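Local coordinates for protein putative secreted endoglycosylceramidase (Rhodococcus hoagii, PDB 6JYZ) that probably hydrolyses O-glycosidic bonds as a family 5 glycoside hydrolase, acting as an endogalactosylceramidase on glycolipids of the galactosylceramide type, at residues F183-Y187 with D188-G192; G226-D229 with P230-A234; D235-G238 with R239-R243. One frame throughout, in Å; residues are numbered along the deposited sequence.

Contact 1 (F183-Y187 with D188-G192); sequences FQAFY and DDEQG
Gln184 and Asp188, one helical turn apart, are joined twice where helix 177-187 ends. The backbone bond runs from Asp188 N to Gln184 O at 2.9 Å. Beside it the amide of Gln184 donates through NE2 to Asp188 OD2 at 3.2 Å, with an N-H...O angle of 163°. The donor keeps its acceptor close to the amide plane, but meets the carboxylate from above its plane, the two planes standing 57° apart. A bend at chi2 curls the amide of Gln184 back to this place. NE2 also donates to Gln236 OE1, and OE1 accepts from Leu227 N, which fixes the flip of this buried amide.

Two carbonyls of the last turn are taken up by the chain beyond it. Asp189 N reaches Phe186 O at 2.9 Å, coming from above the carbonyl plane, while Glu190 N bonds to Ala185 O at 2.9 Å. The extended side chain of Glu190 runs back alongside Ala185, its OE1 lying 3.5 Å from Ala185 CB, and OE2 forms a salt bridge with Arg181. The carboxylate of Asp189 serves both Arg243 and Gly195 N. With the positive phi of Asp189 (60°), these returning bonds define a Schellman motif closing the helix.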
loop_
_atom_site.group_PDB
_atom_site.type_symbol
_atom_site.label_atom_id
_atom_site.label_comp_id
_atom_site.label_asym_id
_atom_site.label_seq_id
_atom_site.Cartn_x
_atom_site.Cartn_y
_atom_site.Cartn_z
ATOM N N PHE A 183 -16.761 -5.245 -12.098
ATOM C CA PHE A 183 -15.378 -5.511 -12.447
ATOM C C PHE A 183 -15.268 -6.150 -13.813
ATOM O O PHE A 183 -14.349 -5.826 -14.592
ATOM C CB PHE A 183 -14.688 -6.460 -11.422
ATOM C CG PHE A 183 -13.908 -5.683 -10.386
ATOM C CD1 PHE A 183 -12.649 -5.232 -10.734
ATOM C CD2 PHE A 183 -14.410 -5.454 -9.112
ATOM C CE1 PHE A 183 -11.898 -4.515 -9.749
ATOM C CE2 PHE A 183 -13.668 -4.745 -8.178
ATOM C CZ PHE A 183 -12.459 -4.296 -8.524
ATOM N N GLN A 184 -16.161 -7.106 -14.156
ATOM C CA GLN A 184 -16.040 -7.760 -15.443
ATOM C C GLN A 184 -16.297 -6.743 -16.567
ATOM O O GLN A 184 -15.632 -6.788 -17.607
ATOM C CB GLN A 184 -16.958 -8.977 -15.569
ATOM C CG GLN A 184 -16.601 -9.818 -16.804
ATOM C CD GLN A 184 -15.163 -10.294 -16.719
ATOM O OE1 GLN A 184 -14.690 -10.709 -15.639
ATOM N NE2 GLN A 184 -14.447 -10.291 -17.839
ATOM N N ALA A 185 -17.262 -5.812 -16.357
ATOM C CA ALA A 185 -17.492 -4.754 -17.359
ATOM C C ALA A 185 -16.235 -3.943 -17.559
ATOM O O ALA A 185 -15.870 -3.616 -18.694
ATOM C CB ALA A 185 -18.595 -3.875 -16.867
ATOM N N PHE A 186 -15.510 -3.649 -16.468
ATOM C CA PHE A 186 -14.232 -2.953 -16.574
ATOM C C PHE A 186 -13.223 -3.773 -17.348
ATOM O O PHE A 186 -12.553 -3.248 -18.285
ATOM C CB PHE A 186 -13.727 -2.655 -15.173
ATOM C CG PHE A 186 -12.317 -2.172 -15.076
ATOM C CD1 PHE A 186 -12.002 -0.827 -15.316
ATOM C CD2 PHE A 186 -11.322 -3.068 -14.767
ATOM C CE1 PHE A 186 -10.684 -0.400 -15.222
ATOM C CE2 PHE A 186 -9.992 -2.658 -14.701
ATOM C CZ PHE A 186 -9.661 -1.304 -14.921
ATOM N N TYR A 187 -13.024 -5.073 -17.031
ATOM C CA TYR A 187 -12.009 -5.828 -17.759
ATOM C C TYR A 187 -12.369 -5.948 -19.244
ATOM O O TYR A 187 -11.434 -5.994 -20.078
ATOM C CB TYR A 187 -11.833 -7.228 -17.126
ATOM C CG TYR A 187 -11.258 -7.172 -15.745
ATOM C CD1 TYR A 187 -10.034 -6.519 -15.496
ATOM C CD2 TYR A 187 -11.939 -7.732 -14.655
ATOM C CE1 TYR A 187 -9.526 -6.465 -14.203
ATOM C CE2 TYR A 187 -11.402 -7.752 -13.374
ATOM C CZ TYR A 187 -10.213 -7.049 -13.158
ATOM O OH TYR A 187 -9.691 -6.980 -11.875
ATOM N N ASP A 188 -13.666 -6.023 -19.535
ATOM C CA ASP A 188 -14.113 -6.096 -20.945
ATOM C C ASP A 188 -14.166 -4.729 -21.615
ATOM O O ASP A 188 -14.497 -4.645 -22.790
ATOM C CB ASP A 188 -15.441 -6.837 -20.998
ATOM C CG ASP A 188 -15.215 -8.331 -20.588
ATOM O OD1 ASP A 188 -14.150 -8.867 -20.877
ATOM O OD2 ASP A 188 -16.119 -8.868 -20.149
ATOM N N ASP A 189 -13.844 -3.658 -20.896
ATOM C CA ASP A 189 -13.813 -2.284 -21.423
ATOM C C ASP A 189 -15.203 -1.917 -21.939
ATOM O O ASP A 189 -15.334 -1.154 -22.914
ATOM C CB ASP A 189 -12.734 -2.069 -22.492
ATOM C CG ASP A 189 -12.287 -0.632 -22.620
ATOM O OD1 ASP A 189 -12.560 0.218 -21.772
ATOM O OD2 ASP A 189 -11.544 -0.429 -23.628
ATOM N N GLU A 190 -16.273 -2.330 -21.269
ATOM C CA GLU A 190 -17.625 -1.913 -21.671
ATOM C C GLU A 190 -17.706 -0.401 -21.515
ATOM O O GLU A 190 -17.240 0.191 -20.537
ATOM C CB GLU A 190 -18.658 -2.547 -20.743
ATOM C CG GLU A 190 -18.874 -4.022 -20.941
ATOM C CD GLU A 190 -19.989 -4.589 -20.067
ATOM O OE1 GLU A 190 -20.842 -3.864 -19.549
ATOM O OE2 GLU A 190 -19.921 -5.798 -19.900
ATOM N N GLN A 191 -18.297 0.247 -22.532
ATOM C CA GLN A 191 -18.481 1.693 -22.575
ATOM C C GLN A 191 -17.127 2.398 -22.487
ATOM O O GLN A 191 -17.080 3.581 -22.117
ATOM C CB GLN A 191 -19.496 2.166 -21.549
ATOM C CG GLN A 191 -20.879 1.548 -21.798
ATOM C CD GLN A 191 -21.888 2.066 -20.789
ATOM O OE1 GLN A 191 -21.745 3.110 -20.107
ATOM N NE2 GLN A 191 -22.955 1.321 -20.655
ATOM N N GLY A 192 -16.031 1.693 -22.778
ATOM C CA GLY A 192 -14.709 2.320 -22.665
ATOM C C GLY A 192 -14.288 2.632 -21.239
ATOM O O GLY A 192 -13.330 3.401 -21.068
#

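Contact 2 (G226-D229 with P230-A234)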
loop_
_atom_site.group_PDB
_atom_site.type_symbol
_atom_site.label_atom_id
_atom_site.label_comp_id
_atom_site.label_asym_id
_atom_site.label_seq_id
_atom_site.Cartn_x
_atom_site.Cartn_y
_atom_site.Cartn_z
ATOM N N GLY A 226 -13.610 -10.340 -11.025
ATOM C CA GLY A 226 -14.739 -10.143 -11.939
ATOM C C GLY A 226 -15.538 -11.449 -12.040
ATOM O O GLY A 226 -15.914 -12.039 -11.030
ATOM N N LEU A 227 -15.855 -11.784 -13.269
ATOM C CA LEU A 227 -16.592 -13.024 -13.558
ATOM C C LEU A 227 -15.683 -14.108 -14.083
ATOM O O LEU A 227 -16.120 -15.005 -14.825
ATOM C CB LEU A 227 -17.786 -12.755 -14.486
ATOM C CG LEU A 227 -18.832 -11.808 -13.883
ATOM C CD1 LEU A 227 -19.909 -11.482 -14.934
ATOM C CD2 LEU A 227 -19.478 -12.380 -12.664
ATOM N N ARG A 228 -14.406 -14.057 -13.718
ATOM C CA ARG A 228 -13.441 -15.048 -14.170
ATOM C C ARG A 228 -12.863 -15.829 -13.010
ATOM O O ARG A 228 -12.867 -15.396 -11.875
ATOM C CB ARG A 228 -12.330 -14.350 -14.980
ATOM C CG ARG A 228 -12.878 -13.724 -16.256
ATOM C CD ARG A 228 -13.453 -14.718 -17.274
ATOM N NE ARG A 228 -13.982 -14.039 -18.456
ATOM C CZ ARG A 228 -15.222 -13.655 -18.573
ATOM N NH1 ARG A 228 -16.115 -13.833 -17.636
ATOM N NH2 ARG A 228 -15.546 -13.025 -19.733
ATOM N N ASP A 229 -12.387 -17.041 -13.326
ATOM C CA ASP A 229 -11.635 -17.846 -12.352
ATOM C C ASP A 229 -10.260 -17.248 -12.141
ATOM O O ASP A 229 -9.872 -16.280 -12.826
ATOM C CB ASP A 229 -11.493 -19.284 -12.910
ATOM C CG ASP A 229 -10.296 -19.286 -13.885
ATOM O OD1 ASP A 229 -10.250 -18.488 -14.820
ATOM O OD2 ASP A 229 -9.286 -20.085 -13.625
ATOM N N PRO A 230 -9.401 -17.791 -11.283
ATOM C CA PRO A 230 -8.077 -17.183 -11.039
ATOM C C PRO A 230 -7.215 -17.089 -12.259
ATOM O O PRO A 230 -6.490 -16.085 -12.398
ATOM C CB PRO A 230 -7.459 -18.110 -9.984
ATOM C CG PRO A 230 -8.701 -18.548 -9.207
ATOM C CD PRO A 230 -9.728 -18.860 -10.305
ATOM N N PHE A 231 -7.199 -18.076 -13.170
ATOM C CA PHE A 231 -6.316 -17.955 -14.321
ATOM C C PHE A 231 -6.774 -16.903 -15.324
ATOM O O PHE A 231 -5.971 -16.082 -15.789
ATOM C CB PHE A 231 -6.131 -19.319 -15.044
ATOM C CG PHE A 231 -5.446 -20.347 -14.194
ATOM C CD1 PHE A 231 -4.146 -20.096 -13.788
ATOM C CD2 PHE A 231 -6.084 -21.517 -13.829
ATOM C CE1 PHE A 231 -3.473 -20.998 -12.950
ATOM C CE2 PHE A 231 -5.396 -22.426 -13.015
ATOM C CZ PHE A 231 -4.134 -22.139 -12.587
ATOM N N ALA A 232 -8.044 -16.919 -15.679
ATOM C CA ALA A 232 -8.502 -15.927 -16.630
ATOM C C ALA A 232 -8.598 -14.542 -15.960
ATOM O O ALA A 232 -8.399 -13.515 -16.630
ATOM C CB ALA A 232 -9.860 -16.348 -17.150
ATOM N N ALA A 233 -8.770 -14.491 -14.661
ATOM C CA ALA A 233 -8.680 -13.224 -13.937
ATOM C C ALA A 233 -7.260 -12.658 -14.009
ATOM O O ALA A 233 -7.113 -11.453 -14.300
ATOM C CB ALA A 233 -9.099 -13.320 -12.501
ATOM N N ALA A 234 -6.267 -13.488 -13.710
ATOM C CA ALA A 234 -4.914 -12.985 -13.738
ATOM C C ALA A 234 -4.593 -12.460 -15.126
ATOM O O ALA A 234 -3.870 -11.462 -15.275
ATOM C CB ALA A 234 -3.946 -14.109 -13.372
#
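Asp229 OD1 accepts the amide of Ala232 at 2.8 Å, with an N-H...O angle of 162°, approached on its syn side but 30° out of the carboxylate plane. The other oxygen of the same group is used as well: Phe231 N donates to Asp229 OD2 at 2.9 Å, this time from above the carboxylate plane. One carboxylate thus takes up two successive amides of the first helical turn. The backbone carbonyl of Asp229 adds a third bond, Ala233 N to Asp229 O at 2.8 Å, almost straight on to the carbonyl oxygen, which starts the regular helical ladder. CG of Asp229 sits between its own N and carbonyl carbon (chi1 83°), a torsion that folds the carboxylate back over these N-H groups.

Ala232 CB packs closely beside the Ala232 N bond, 3.2 Å from Asp229 OD1. It also makes an apolar contact with Arg228, whose CB comes to 3.8 Å from it. Arg228 then bends at chi2 and turns its guanidinium back on the loop, where NH1 donates to Leu227 O at 3.0 Å; the acceptor lies in the guanidinium plane, although the donor stands above the carbonyl plane. The anionic carboxylate at this helix start would probably interact favourably with the helix dipole. Pro230 has no N-H to offer; bonded instead to the N-H groups of the second and third residues after it, Asp229 is the N-cap opening helix 230-251.

Contact 3 (D235-G238 with R239-R243)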
loop_
_atom_site.group_PDB
_atom_site.type_symbol
_atom_site.label_atom_id
_atom_site.label_comp_id
_atom_site.label_asym_id
_atom_site.label_seq_id
_atom_site.Cartn_x
_atom_site.Cartn_y
_atom_site.Cartn_z
ATOM N N ASP A 235 -5.082 -13.120 -16.199
ATOM C CA ASP A 235 -4.790 -12.644 -17.540
ATOM C C ASP A 235 -5.451 -11.273 -17.763
ATOM O O ASP A 235 -4.807 -10.377 -18.329
ATOM C CB ASP A 235 -5.266 -13.665 -18.590
ATOM C CG ASP A 235 -4.519 -13.400 -19.907
ATOM O OD1 ASP A 235 -4.891 -12.581 -20.611
ATOM O OD2 ASP A 235 -3.453 -14.058 -20.067
ATOM N N GLN A 236 -6.718 -11.094 -17.444
ATOM C CA GLN A 236 -7.370 -9.817 -17.726
ATOM C C GLN A 236 -6.822 -8.693 -16.837
ATOM O O GLN A 236 -6.763 -7.534 -17.302
ATOM C CB GLN A 236 -8.897 -9.938 -17.707
ATOM C CG GLN A 236 -9.505 -10.198 -16.333
ATOM C CD GLN A 236 -10.970 -10.576 -16.425
ATOM O OE1 GLN A 236 -11.555 -10.646 -17.491
ATOM N NE2 GLN A 236 -11.603 -10.817 -15.289
ATOM N N ILE A 237 -6.377 -9.014 -15.637
ATOM C CA ILE A 237 -5.703 -8.039 -14.787
ATOM C C ILE A 237 -4.382 -7.628 -15.449
ATOM O O ILE A 237 -4.091 -6.425 -15.584
ATOM C CB ILE A 237 -5.510 -8.626 -13.385
ATOM C CG1 ILE A 237 -6.869 -8.711 -12.675
ATOM C CG2 ILE A 237 -4.514 -7.758 -12.573
ATOM C CD1 ILE A 237 -6.851 -9.644 -11.446
ATOM N N GLY A 238 -3.598 -8.590 -15.941
ATOM C CA GLY A 238 -2.336 -8.245 -16.605
ATOM C C GLY A 238 -2.583 -7.438 -17.859
ATOM O O GLY A 238 -1.784 -6.517 -18.163
ATOM N N ARG A 239 -3.625 -7.727 -18.626
ATOM C CA ARG A 239 -3.903 -6.967 -19.850
ATOM C C ARG A 239 -4.171 -5.510 -19.512
ATOM O O ARG A 239 -3.671 -4.602 -20.217
ATOM C CB ARG A 239 -5.120 -7.551 -20.551
ATOM C CG ARG A 239 -5.304 -7.034 -21.965
ATOM C CD ARG A 239 -6.608 -7.558 -22.595
ATOM N NE ARG A 239 -6.627 -9.020 -22.695
ATOM C CZ ARG A 239 -6.151 -9.705 -23.737
ATOM N NH1 ARG A 239 -5.512 -9.085 -24.717
ATOM N NH2 ARG A 239 -6.231 -11.022 -23.746
ATOM N N PHE A 240 -4.864 -5.227 -18.428
ATOM C CA PHE A 240 -5.071 -3.879 -17.966
ATOM C C PHE A 240 -3.719 -3.272 -17.542
ATOM O O PHE A 240 -3.411 -2.115 -17.934
ATOM C CB PHE A 240 -6.052 -3.847 -16.793
ATOM C CG PHE A 240 -5.931 -2.585 -15.962
ATOM C CD1 PHE A 240 -6.245 -1.340 -16.533
ATOM C CD2 PHE A 240 -5.476 -2.613 -14.664
ATOM C CE1 PHE A 240 -6.149 -0.131 -15.785
ATOM C CE2 PHE A 240 -5.333 -1.433 -13.941
ATOM C CZ PHE A 240 -5.650 -0.207 -14.480
ATOM N N TYR A 241 -2.903 -3.967 -16.788
ATOM C CA TYR A 241 -1.633 -3.388 -16.389
ATOM C C TYR A 241 -0.807 -3.011 -17.618
ATOM O O TYR A 241 -0.176 -1.937 -17.616
ATOM C CB TYR A 241 -0.826 -4.351 -15.539
ATOM C CG TYR A 241 -1.394 -4.690 -14.181
ATOM C CD1 TYR A 241 -2.206 -3.834 -13.478
ATOM C CD2 TYR A 241 -1.069 -5.898 -13.573
ATOM C CE1 TYR A 241 -2.722 -4.171 -12.219
ATOM C CE2 TYR A 241 -1.502 -6.247 -12.309
ATOM C CZ TYR A 241 -2.306 -5.373 -11.633
ATOM O OH TYR A 241 -2.776 -5.633 -10.378
ATOM N N GLN A 242 -0.783 -3.858 -18.644
ATOM C CA GLN A 242 0.025 -3.543 -19.830
ATOM C C GLN A 242 -0.488 -2.267 -20.460
ATOM O O GLN A 242 0.333 -1.410 -20.872
ATOM C CB GLN A 242 -0.052 -4.746 -20.758
ATOM C CG GLN A 242 0.737 -4.483 -22.063
ATOM C CD GLN A 242 0.675 -5.713 -22.941
ATOM O OE1 GLN A 242 -0.410 -6.099 -23.362
ATOM N NE2 GLN A 242 1.848 -6.274 -23.164
ATOM N N ARG A 243 -1.791 -2.095 -20.593
ATOM C CA ARG A 243 -2.334 -0.854 -21.167
ATOM C C ARG A 243 -1.982 0.343 -20.291
ATOM O O ARG A 243 -1.584 1.394 -20.838
ATOM C CB ARG A 243 -3.856 -0.965 -21.271
ATOM C CG ARG A 243 -4.363 -1.849 -22.386
ATOM C CD ARG A 243 -5.892 -1.788 -22.443
ATOM N NE ARG A 243 -6.424 -0.458 -22.857
ATOM C CZ ARG A 243 -7.774 -0.120 -23.088
ATOM N NH1 ARG A 243 -8.708 -0.999 -22.824
ATOM N NH2 ARG A 243 -8.147 1.052 -23.595
HETATM O O HOH W 1 -7.443 -11.303 -20.833
#
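Asp235 faces Arg239 across one turn of helix 230-251, and the geometry separates charge attraction from directed bonding. Asp235 O accepts Arg239 N at 2.9 Å, the first rung. Asp235 OD1 is 3.7 Å from Arg239 NH2, a long salt bridge in which the oxygen lies well out of the guanidinium plane and no N-H points at it. The directed link is a water, which donates to Asp235 OD1 at 2.9 Å and accepts from Arg239 NE at 3.1 Å, lying at the guanidinium edge in its plane. A bend at chi3 (-61°) turns the arginine's end back toward the aspartate, and the carboxylate and guanidinium planes are 50° apart. Asp235 OD1 is also hydrogen-bonded to Tyr281 OH.

Gln236 contributes its backbone carbonyl, which accepts Phe240 N at 3.2 Å; its amide turns away from this turn to bond Gln184. Ile237 supplies the apolar part. Its CG2 lies over one face of the Tyr241 ring near the CE2-CZ rim, 3.4 Å from CE2, the two side chains alongside and pointing the same way. Ile237 O accepts Tyr241 N at 3.0 Å in the carbonyl plane and shares that face, offset toward the rim. The phenol hydroxyl is hydrogen-bonded to Glu263 O. Gly238 completes the ladder, with Gln242 N donating to Gly238 O at 2.9 Å.

The chemistry is therefore divided round the helix: on the Asp235-Arg239 side a long charge pair backed by a bridging water, and on the Ile237-Tyr241 side close apolar packing whose buried hydroxyl is satisfied.

Contacts 2 and 3 share helix 230-251: contact 2 starts it and contact 3 carries it on, their centres about 12 Å apart. Contact 1 ends the neighbouring helix 177-187, with its centre about 14 Å from that of contact 2 and 12 Å from that of contact 3. Gln184 links all three, with 2.9 Å both from its OE1 to Leu227 N and from its NE2 to Gln236 OE1. Farther along, Asp189 OD2 forms a salt bridge with Arg243 NH1 at 3.0 Å, and Phe186 meets Phe240 edge-to-face. These pairs join the end of helix 177-187 to the start and first turns of helix 230-251, within the glycoside hydrolase family 5 sequence range.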